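Local coordinates for protein beta-fructofuranosidase (PDB 6NOB) that probably hydrolyses terminal beta-fructofuranosyl residues of sucrose and related fructosides, as a member of glycoside hydrolase family 32, at residues Q105-L108 against E109-Y112. Numbering follows the deposited sequence.
Sequences QPTL and EQIY
Thr107 and Gln110 grip each other reciprocally at the start of helix 108-112. Thr107 OG1 sits between its own backbone N and carbonyl carbon (chi1 62°), which aims it at the first turn, where it accepts from Gln110 N at 3.1 Å. The Gln110 side chain reaches back, extended beyond CG, and its OE1 takes Thr107 N at 2.8 Å; the 164° N-H...O angle and the donor's place in the carbonyl plane mark a nearly straight bond to a lone pair. A weak bond from Thr107 OG1 also falls on OE1. A leucine in place of Gln110 would probably leave Thr107 N without its acceptor and the N-cap residue freer to shift. Next to the box, Pro106 CG meets Ile111 CG1 at 3.7 Å, the two side chains crossing at a slant, with Tyr92 of strand 91-92 touching both. Leu108 and Tyr112 run side by side, Leu108 CD2 against Tyr112 CE2 at 3.8 Å, while Leu108 O accepts from Tyr112 N (3.0 Å) and lies at the ring's edge. The Tyr112 ring stacks with Trp636, and its hydroxyl is hydrogen-bonded to Glu123 O. The reciprocal bonds define a capping box, opening a single-turn helix in a strand-rich chain.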
ATOM      1  N   GLN A 105     -11.427  23.832   9.281  1.00 56.85           N
ATOM      2  CA  GLN A 105     -12.085  22.961   8.306  1.00 52.53           C
ATOM      3  C   GLN A 105     -11.542  23.281   6.923  1.00 52.29           C
ATOM      4  O   GLN A 105     -12.180  24.003   6.141  1.00 51.80           O
ATOM      5  CB  GLN A 105     -13.604  23.120   8.370  1.00 48.93           C
ATOM      6  CG  GLN A 105     -14.202  22.662   9.692  1.00 48.75           C
ATOM      7  CD  GLN A 105     -15.658  23.055   9.851  1.00 51.42           C
ATOM      8  OE1 GLN A 105     -15.973  24.220  10.094  1.00 55.16           O
ATOM      9  NE2 GLN A 105     -16.553  22.081   9.724  1.00 50.43           N
ATOM     10  N   PRO A 106     -10.370  22.758   6.575  1.00 51.48           N
ATOM     11  CA  PRO A 106      -9.771  23.066   5.276  1.00 48.04           C
ATOM     12  C   PRO A 106     -10.451  22.320   4.139  1.00 53.66           C
ATOM     13  O   PRO A 106     -10.902  21.181   4.286  1.00 52.53           O
ATOM     14  CB  PRO A 106      -8.319  22.604   5.441  1.00 46.87           C
ATOM     15  CG  PRO A 106      -8.409  21.479   6.418  1.00 43.35           C
ATOM     16  CD  PRO A 106      -9.519  21.852   7.375  1.00 50.01           C
ATOM     17  N   THR A 107     -10.514  22.986   2.989  1.00 54.38           N
ATOM     18  CA  THR A 107     -11.053  22.373   1.786  1.00 52.54           C
ATOM     19  C   THR A 107     -10.099  21.305   1.258  1.00 53.06           C
ATOM     20  O   THR A 107      -8.939  21.209   1.666  1.00 53.18           O
ATOM     21  CB  THR A 107     -11.292  23.425   0.702  1.00 58.49           C
ATOM     22  OG1 THR A 107     -10.044  24.037   0.351  1.00 55.94           O
ATOM     23  CG2 THR A 107     -12.263  24.494   1.187  1.00 43.65           C
ATOM     24  N   LEU A 108     -10.607  20.494   0.325  1.00 52.88           N
ATOM     25  CA  LEU A 108      -9.756  19.509  -0.336  1.00 47.89           C
ATOM     26  C   LEU A 108      -8.604  20.189  -1.064  1.00 48.71           C
ATOM     27  O   LEU A 108      -7.479  19.674  -1.082  1.00 49.80           O
ATOM     28  CB  LEU A 108     -10.582  18.667  -1.309  1.00 44.98           C
ATOM     29  CG  LEU A 108     -11.458  17.566  -0.706  1.00 47.72           C
ATOM     30  CD1 LEU A 108     -12.308  16.908  -1.783  1.00 36.83           C
ATOM     31  CD2 LEU A 108     -10.611  16.529   0.023  1.00 42.03           C
ATOM     32  N   GLU A 109      -8.869  21.349  -1.672  1.00 47.12           N
ATOM     33  CA  GLU A 109      -7.801  22.119  -2.299  1.00 49.25           C
ATOM     34  C   GLU A 109      -6.731  22.492  -1.282  1.00 50.89           C
ATOM     35  O   GLU A 109      -5.532  22.343  -1.545  1.00 48.77           O
ATOM     36  CB  GLU A 109      -8.382  23.369  -2.962  1.00 54.43           C
ATOM     37  CG  GLU A 109      -7.526  23.966  -4.072  1.00 65.49           C
ATOM     38  CD  GLU A 109      -6.430  24.873  -3.542  1.00 78.70           C
ATOM     39  OE1 GLU A 109      -6.654  25.547  -2.513  1.00 82.22           O
ATOM     40  OE2 GLU A 109      -5.345  24.920  -4.159  1.00 82.63           O
ATOM     41  N   GLN A 110      -7.147  22.955  -0.101  1.00 50.50           N
ATOM     42  CA  GLN A 110      -6.187  23.341   0.926  1.00 52.12           C
ATOM     43  C   GLN A 110      -5.434  22.136   1.482  1.00 49.46           C
ATOM     44  O   GLN A 110      -4.278  22.270   1.897  1.00 47.67           O
ATOM     45  CB  GLN A 110      -6.901  24.091   2.053  1.00 52.81           C
ATOM     46  CG  GLN A 110      -7.377  25.481   1.662  1.00 60.41           C
ATOM     47  CD  GLN A 110      -8.263  26.121   2.718  1.00 63.48           C
ATOM     48  OE1 GLN A 110      -9.210  25.505   3.209  1.00 68.14           O
ATOM     49  NE2 GLN A 110      -7.960  27.366   3.068  1.00 57.53           N
ATOM     50  N   ILE A 111      -6.059  20.959   1.491  1.00 45.59           N
ATOM     51  CA  ILE A 111      -5.419  19.791   2.086  1.00 46.04           C
ATOM     52  C   ILE A 111      -4.373  19.197   1.147  1.00 49.45           C
ATOM     53  O   ILE A 111      -3.278  18.822   1.582  1.00 52.49           O
ATOM     54  CB  ILE A 111      -6.480  18.747   2.485  1.00 44.65           C
ATOM     55  CG1 ILE A 111      -7.353  19.277   3.625  1.00 41.82           C
ATOM     56  CG2 ILE A 111      -5.821  17.431   2.890  1.00 45.45           C
ATOM     57  CD1 ILE A 111      -8.443  18.322   4.058  1.00 37.53           C
ATOM     58  N   TYR A 112      -4.675  19.117  -0.151  1.00 48.76           N
ATOM     59  CA  TYR A 112      -3.860  18.336  -1.071  1.00 44.23           C
ATOM     60  C   TYR A 112      -3.016  19.156  -2.035  1.00 42.54           C
ATOM     61  O   TYR A 112      -1.994  18.650  -2.508  1.00 49.82           O
ATOM     62  CB  TYR A 112      -4.748  17.384  -1.885  1.00 36.15           C
ATOM     63  CG  TYR A 112      -5.292  16.233  -1.070  1.00 43.22           C
ATOM     64  CD1 TYR A 112      -4.532  15.092  -0.852  1.00 41.82           C
ATOM     65  CD2 TYR A 112      -6.565  16.289  -0.518  1.00 40.41           C
ATOM     66  CE1 TYR A 112      -5.022  14.040  -0.107  1.00 45.84           C
ATOM     67  CE2 TYR A 112      -7.065  15.240   0.229  1.00 42.42           C
ATOM     68  CZ  TYR A 112      -6.290  14.118   0.432  1.00 43.59           C
ATOM     69  OH  TYR A 112      -6.782  13.069   1.174  1.00 39.38           O
TER